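Local coordinates for protein nitrite reductase (Hyphomicrobium denitrificans, PDB 2DV6) that probably catalyses the one-electron reduction of nitrite to nitric oxide in denitrification, using bound copper ions and electrons from cytochrome c, at residues G283-V288 / T348-F353; E369-V374 / V401-D406. All coordinates share one frame; numbering follows the deposited sequence.

How the contacts relate
Following the chain from the N terminus, contact 1 comes first: it closes a loop of some sixty residues between 283-288, which leads from strand 274-280 into strand 290-299, and 348-353 on strand 348-357. Contact 2 opens only after that, closing a shorter excursion between 369-374 and 401-406, so the two follow in series and neither nest nor cross. They still join in space, their centres about 10 Å apart, because strands 348-357 and 397-404 are neighbours in one mixed sheet. Ile351 N to Val401 O (2.8 Å) and Val349 N to Phe403 O (2.9 Å) are probable hydrogen bonds between them. Contact 1 ties the loop 283-288 to that sheet; contact 2 adds strand 371-374 and a potassium site.

Contact 1 of 2, residues G283-V288 / T348-F353; sequences GGLPQV and TVRIFF
The flat guanidinium of Arg350 is sandwiched between Val288 and Leu285: CG2 of Val288 lies over one face, off toward the rim, and CD1 of Leu285 stands 3.9 Å above the centre of the opposite face. At its edge, in the plane, sits the carbonyl of Pro286, whose O accepts from NH1 and from NH2 of Arg350, each at 2.9 Å. This end-on grip by two nitrogens on one oxygen holds both bonds away from straight, with N-H...O angles of 140°. Water 1, also at the edge, donates to Leu285 O and accepts a weak bond from NH1. The Phe352 ring meets Leu285 CD1 at its edge, CE2 being 3.7 Å away, tip to tip. Arginine suits the place because its long chain, bent at chi2 and chi3, carries a planar multiple donor to a loop carbonyl, while aliphatic neighbours pack on its faces. Nearer the start of the strand, the methyls Val288 CG2 and Thr348 CG2 press together at 3.5 Å, rather tight for two carbons. A salt bridge to Glu291 gives Arg350 a second anchor, on strand 290-299. An alanine here would probably leave Pro286 O without its two donors and Glu291 without its partner, and open a gap between Leu285 and Val288. Strand 348-357 runs between 290-299 and 397-404 in the same sheet, and Leu285 and Phe352 both pack on Leu278 of strand 274-280.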
loop_
_atom_site.group_PDB
_atom_site.type_symbol
_atom_site.label_atom_id
_atom_site.label_comp_id
_atom_site.label_asym_id
_atom_site.label_seq_id
_atom_site.Cartn_x
_atom_site.Cartn_y
_atom_site.Cartn_z
ATOM N N GLY A 283 -7.480 14.047 64.122
ATOM C CA GLY A 283 -6.984 12.932 64.948
ATOM C C GLY A 283 -5.972 11.965 64.312
ATOM O O GLY A 283 -5.550 10.987 64.949
ATOM N N GLY A 284 -5.595 12.209 63.051
ATOM C CA GLY A 284 -4.768 11.260 62.309
ATOM C C GLY A 284 -5.653 10.143 61.777
ATOM O O GLY A 284 -6.816 10.023 62.170
ATOM N N LEU A 285 -5.106 9.349 60.858
ATOM C CA LEU A 285 -5.759 8.138 60.361
ATOM C C LEU A 285 -5.622 7.007 61.393
ATOM O O LEU A 285 -4.680 7.023 62.211
ATOM C CB LEU A 285 -5.110 7.704 59.033
ATOM C CG LEU A 285 -5.208 8.676 57.838
ATOM C CD1 LEU A 285 -4.346 8.230 56.678
ATOM C CD2 LEU A 285 -6.660 8.853 57.403
ATOM N N PRO A 286 -6.523 5.998 61.334
ATOM C CA PRO A 286 -6.373 4.830 62.193
ATOM C C PRO A 286 -4.943 4.316 62.128
ATOM O O PRO A 286 -4.312 4.335 61.061
ATOM C CB PRO A 286 -7.342 3.803 61.574
ATOM C CG PRO A 286 -8.419 4.671 60.947
ATOM C CD PRO A 286 -7.710 5.893 60.456
ATOM N N GLN A 287 -4.428 3.895 63.276
ATOM C CA GLN A 287 -3.064 3.415 63.370
ATOM C C GLN A 287 -2.972 2.045 62.748
ATOM O O GLN A 287 -3.865 1.210 62.875
ATOM C CB GLN A 287 -2.610 3.354 64.825
ATOM C CG GLN A 287 -2.669 4.726 65.519
ATOM C CD GLN A 287 -1.292 5.287 65.894
ATOM O OE1 GLN A 287 -1.106 5.769 67.030
ATOM N NE2 GLN A 287 -0.321 5.225 64.949
ATOM N N VAL A 288 -1.853 1.803 62.107
ATOM C CA VAL A 288 -1.714 0.652 61.273
ATOM C C VAL A 288 -0.260 0.257 61.507
ATOM O O VAL A 288 0.515 1.085 61.955
ATOM C CB VAL A 288 -2.067 1.175 59.842
ATOM C CG1 VAL A 288 -0.924 1.124 58.857
ATOM C CG2 VAL A 288 -3.460 0.681 59.370
ATOM N N THR A 348 -1.501 -5.154 60.209
ATOM C CA THR A 348 -2.458 -4.353 59.502
ATOM C C THR A 348 -1.634 -3.382 58.661
ATOM O O THR A 348 -0.734 -2.692 59.177
ATOM C CB THR A 348 -3.426 -3.625 60.457
ATOM O OG1 THR A 348 -4.261 -4.603 61.083
ATOM C CG2 THR A 348 -4.347 -2.680 59.689
ATOM N N VAL A 349 -1.963 -3.351 57.375
ATOM C CA VAL A 349 -1.218 -2.644 56.358
ATOM C C VAL A 349 -2.116 -1.602 55.657
ATOM O O VAL A 349 -3.323 -1.781 55.518
ATOM C CB VAL A 349 -0.629 -3.687 55.394
ATOM C CG1 VAL A 349 -0.637 -3.251 53.996
ATOM C CG2 VAL A 349 0.765 -4.131 55.872
ATOM N N ARG A 350 -1.518 -0.498 55.244
ATOM C CA ARG A 350 -2.260 0.559 54.562
ATOM C C ARG A 350 -1.510 0.862 53.268
ATOM O O ARG A 350 -0.304 1.005 53.289
ATOM C CB ARG A 350 -2.327 1.802 55.446
ATOM C CG ARG A 350 -2.642 3.121 54.705
ATOM C CD ARG A 350 -3.638 3.852 55.520
ATOM N NE ARG A 350 -2.978 4.432 56.639
ATOM C CZ ARG A 350 -3.472 4.538 57.860
ATOM N NH1 ARG A 350 -2.703 5.133 58.738
ATOM N NH2 ARG A 350 -4.698 4.091 58.185
ATOM N N ILE A 351 -2.222 0.925 52.150
ATOM C CA ILE A 351 -1.616 1.384 50.882
ATOM C C ILE A 351 -2.307 2.702 50.512
ATOM O O ILE A 351 -3.545 2.771 50.441
ATOM C CB ILE A 351 -1.751 0.341 49.750
ATOM C CG1 ILE A 351 -1.098 -0.995 50.143
ATOM C CG2 ILE A 351 -1.154 0.875 48.387
ATOM C CD1 ILE A 351 -1.368 -2.150 49.147
ATOM N N PHE A 352 -1.515 3.747 50.327
ATOM C CA PHE A 352 -2.012 4.999 49.730
ATOM C C PHE A 352 -1.828 4.795 48.234
ATOM O O PHE A 352 -0.685 4.665 47.766
ATOM C CB PHE A 352 -1.190 6.210 50.183
ATOM C CG PHE A 352 -1.278 6.500 51.671
ATOM C CD1 PHE A 352 -0.264 6.067 52.542
ATOM C CD2 PHE A 352 -2.358 7.232 52.196
ATOM C CE1 PHE A 352 -0.318 6.373 53.928
ATOM C CE2 PHE A 352 -2.417 7.544 53.580
ATOM C CZ PHE A 352 -1.425 7.095 54.436
ATOM N N PHE A 353 -2.946 4.684 47.515
ATOM C CA PHE A 353 -2.895 4.350 46.090
ATOM C C PHE A 353 -3.437 5.514 45.230
ATOM O O PHE A 353 -4.553 5.942 45.447
ATOM C CB PHE A 353 -3.666 3.061 45.785
ATOM C CG PHE A 353 -3.680 2.736 44.312
ATOM C CD1 PHE A 353 -2.515 2.313 43.669
ATOM C CD2 PHE A 353 -4.819 2.948 43.550
ATOM C CE1 PHE A 353 -2.516 2.057 42.303
ATOM C CE2 PHE A 353 -4.818 2.687 42.175
ATOM C CZ PHE A 353 -3.687 2.252 41.560
HETATM O O HOH W 1 -2.039 6.603 61.323
#

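Contact 2 of 2, residues E369-V374 / V401-D406; sequences EIFDHV and VDFKID. With K (potassium ion), chain J.
The chain of Glu369, which sets out toward 401-406, bends at chi2 (-65°) and presents both carboxylate oxygens to the potassium ion, OE1 at 2.6 Å and OE2 at 2.5 Å. Phe403 takes the crowded position, CG between the backbone N and the carbonyl carbon (chi1 49°), which sets its ring beside Glu369 CG and the Phe371 ring. Lys404 O and Asp406 OD2, both 2.4 Å from the potassium, and three waters complete a shell of seven oxygens. An all-oxygen shell suits a large, hard cation, and the ion probably offsets the repulsion between the two carboxylates. Glu369 OE2 also accepts from Ile370 N, which helps fix the rotation of the carboxylate. Water 2, itself a ligand, donates to Ile370 O and Asp372 OD1, so these second-shell oxygens position it. Beyond the metal the two segments pair as antiparallel strands, and Asp372 and His373, both opposite Asp402, form a classic beta bulge: Asp402 O accepts from His373 N at 3.1 Å and, weakly, from Asp372 N. Asp402 N returns a bond to His373 O. At the bulge, Asp372 OD2 accepts from Lys404 N at 2.8 Å, from above the carboxylate plane; the short aspartate side chain keeps its carboxylate close to the backbone, where it can take this N-H. On the apolar side, Val401 CG1 sits over the centre of the Phe371 ring in a CH-pi contact. Phe403 CD2 lies at the edge of that ring, near its plane, and the two rings form an offset edge-to-face pair, planes at 60°. In the assembly, Glu369 and Asp406 pack on Thr227 of a neighbouring subunit, and Ile370 touches its copper ligand His224.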
loop_
_atom_site.group_PDB
_atom_site.type_symbol
_atom_site.label_atom_id
_atom_site.label_comp_id
_atom_site.label_asym_id
_atom_site.label_seq_id
_atom_site.Cartn_x
_atom_site.Cartn_y
_atom_site.Cartn_z
ATOM N N GLU A 369 -5.830 -11.196 48.876
ATOM C CA GLU A 369 -6.269 -10.466 50.056
ATOM C C GLU A 369 -7.542 -9.671 49.756
ATOM O O GLU A 369 -7.978 -9.617 48.606
ATOM C CB GLU A 369 -5.144 -9.544 50.580
ATOM C CG GLU A 369 -4.427 -10.068 51.807
ATOM C CD GLU A 369 -5.341 -10.165 53.030
ATOM O OE1 GLU A 369 -4.932 -10.756 54.058
ATOM O OE2 GLU A 369 -6.495 -9.671 52.995
ATOM N N ILE A 370 -8.140 -9.076 50.797
ATOM C CA ILE A 370 -9.413 -8.350 50.716
ATOM C C ILE A 370 -9.236 -7.036 51.499
ATOM O O ILE A 370 -8.620 -7.034 52.560
ATOM C CB ILE A 370 -10.578 -9.166 51.341
ATOM C CG1 ILE A 370 -10.647 -10.562 50.705
ATOM C CG2 ILE A 370 -11.934 -8.399 51.226
ATOM C CD1 ILE A 370 -11.594 -11.552 51.377
ATOM N N PHE A 371 -9.697 -5.919 50.954
ATOM C CA PHE A 371 -9.613 -4.667 51.692
ATOM C C PHE A 371 -10.636 -4.613 52.827
ATOM O O PHE A 371 -11.830 -4.702 52.591
ATOM C CB PHE A 371 -9.784 -3.467 50.756
ATOM C CG PHE A 371 -8.877 -3.512 49.529
ATOM C CD1 PHE A 371 -9.408 -3.347 48.256
ATOM C CD2 PHE A 371 -7.486 -3.665 49.672
ATOM C CE1 PHE A 371 -8.559 -3.369 47.125
ATOM C CE2 PHE A 371 -6.650 -3.682 48.568
ATOM C CZ PHE A 371 -7.178 -3.531 47.292
ATOM N N ASP A 372 -10.137 -4.485 54.057
ATOM C CA ASP A 372 -10.973 -4.341 55.232
ATOM C C ASP A 372 -11.665 -2.987 55.138
ATOM O O ASP A 372 -12.861 -2.917 55.346
ATOM C CB ASP A 372 -10.140 -4.437 56.514
ATOM C CG ASP A 372 -9.580 -5.873 56.778
ATOM O OD1 ASP A 372 -10.174 -6.877 56.297
ATOM O OD2 ASP A 372 -8.529 -5.982 57.474
ATOM N N HIS A 373 -10.909 -1.938 54.787
ATOM C CA HIS A 373 -11.457 -0.580 54.632
ATOM C C HIS A 373 -10.990 0.058 53.343
ATOM O O HIS A 373 -9.797 0.012 53.000
ATOM C CB HIS A 373 -11.096 0.346 55.820
ATOM C CG HIS A 373 -11.553 -0.192 57.141
ATOM N ND1 HIS A 373 -12.867 -0.102 57.572
ATOM C CD2 HIS A 373 -10.898 -0.909 58.088
ATOM C CE1 HIS A 373 -12.979 -0.688 58.754
ATOM N NE2 HIS A 373 -11.807 -1.207 59.077
ATOM N N VAL A 374 -11.949 0.673 52.646
ATOM C CA VAL A 374 -11.668 1.432 51.439
ATOM C C VAL A 374 -12.193 2.837 51.645
ATOM O O VAL A 374 -13.399 3.036 51.942
ATOM C CB VAL A 374 -12.354 0.785 50.195
ATOM C CG1 VAL A 374 -12.287 1.738 49.006
ATOM C CG2 VAL A 374 -11.703 -0.544 49.885
ATOM N N VAL A 401 -6.437 2.102 51.195
ATOM C CA VAL A 401 -6.965 0.773 51.542
ATOM C C VAL A 401 -6.170 0.259 52.738
ATOM O O VAL A 401 -4.947 0.485 52.806
ATOM C CB VAL A 401 -6.964 -0.207 50.332
ATOM C CG1 VAL A 401 -7.859 0.350 49.173
ATOM C CG2 VAL A 401 -5.554 -0.498 49.845
ATOM N N ASP A 402 -6.863 -0.354 53.697
ATOM C CA ASP A 402 -6.240 -0.965 54.895
ATOM C C ASP A 402 -6.698 -2.413 54.897
ATOM O O ASP A 402 -7.857 -2.685 54.591
ATOM C CB ASP A 402 -6.757 -0.367 56.228
ATOM C CG ASP A 402 -6.375 1.103 56.436
ATOM O OD1 ASP A 402 -6.966 1.751 57.347
ATOM O OD2 ASP A 402 -5.511 1.634 55.689
ATOM N N PHE A 403 -5.811 -3.326 55.292
ATOM C CA PHE A 403 -6.189 -4.703 55.519
ATOM C C PHE A 403 -5.191 -5.395 56.440
ATOM O O PHE A 403 -3.988 -5.124 56.417
ATOM C CB PHE A 403 -6.295 -5.474 54.207
ATOM C CG PHE A 403 -5.120 -5.303 53.307
ATOM C CD1 PHE A 403 -4.188 -6.321 53.170
ATOM C CD2 PHE A 403 -4.957 -4.121 52.553
ATOM C CE1 PHE A 403 -3.113 -6.191 52.320
ATOM C CE2 PHE A 403 -3.894 -3.970 51.697
ATOM C CZ PHE A 403 -2.963 -5.015 51.571
ATOM N N LYS A 404 -5.726 -6.289 57.258
ATOM C CA LYS A 404 -4.907 -7.163 58.070
ATOM C C LYS A 404 -4.435 -8.333 57.221
ATOM O O LYS A 404 -5.225 -8.967 56.520
ATOM C CB LYS A 404 -5.687 -7.656 59.302
ATOM C CG LYS A 404 -4.874 -8.659 60.108
ATOM C CD LYS A 404 -5.515 -8.987 61.421
ATOM C CE LYS A 404 -4.809 -10.197 62.053
ATOM N NZ LYS A 404 -4.920 -10.132 63.536
ATOM N N ILE A 405 -3.139 -8.598 57.267
ATOM C CA ILE A 405 -2.578 -9.758 56.598
ATOM C C ILE A 405 -2.625 -11.011 57.489
ATOM O O ILE A 405 -1.799 -11.173 58.367
ATOM C CB ILE A 405 -1.151 -9.452 56.130
ATOM C CG1 ILE A 405 -1.174 -8.254 55.164
ATOM C CG2 ILE A 405 -0.522 -10.677 55.462
ATOM C CD1 ILE A 405 0.194 -7.657 54.937
ATOM N N ASP A 406 -3.591 -11.892 57.254
ATOM C CA ASP A 406 -3.821 -13.030 58.152
ATOM C C ASP A 406 -2.796 -14.141 58.002
ATOM O O ASP A 406 -2.570 -14.903 58.926
ATOM C CB ASP A 406 -5.214 -13.634 57.941
ATOM C CG ASP A 406 -6.280 -12.584 57.809
ATOM O OD1 ASP A 406 -7.005 -12.297 58.785
ATOM O OD2 ASP A 406 -6.373 -12.024 56.701
HETATM K K K J . -7.012 -10.092 55.431
HETATM O O HOH W 2 -8.483 -8.316 54.786
HETATM O O HOH W 3 -8.232 -9.902 57.385
HETATM O O HOH W 4 -8.751 -11.478 54.327
#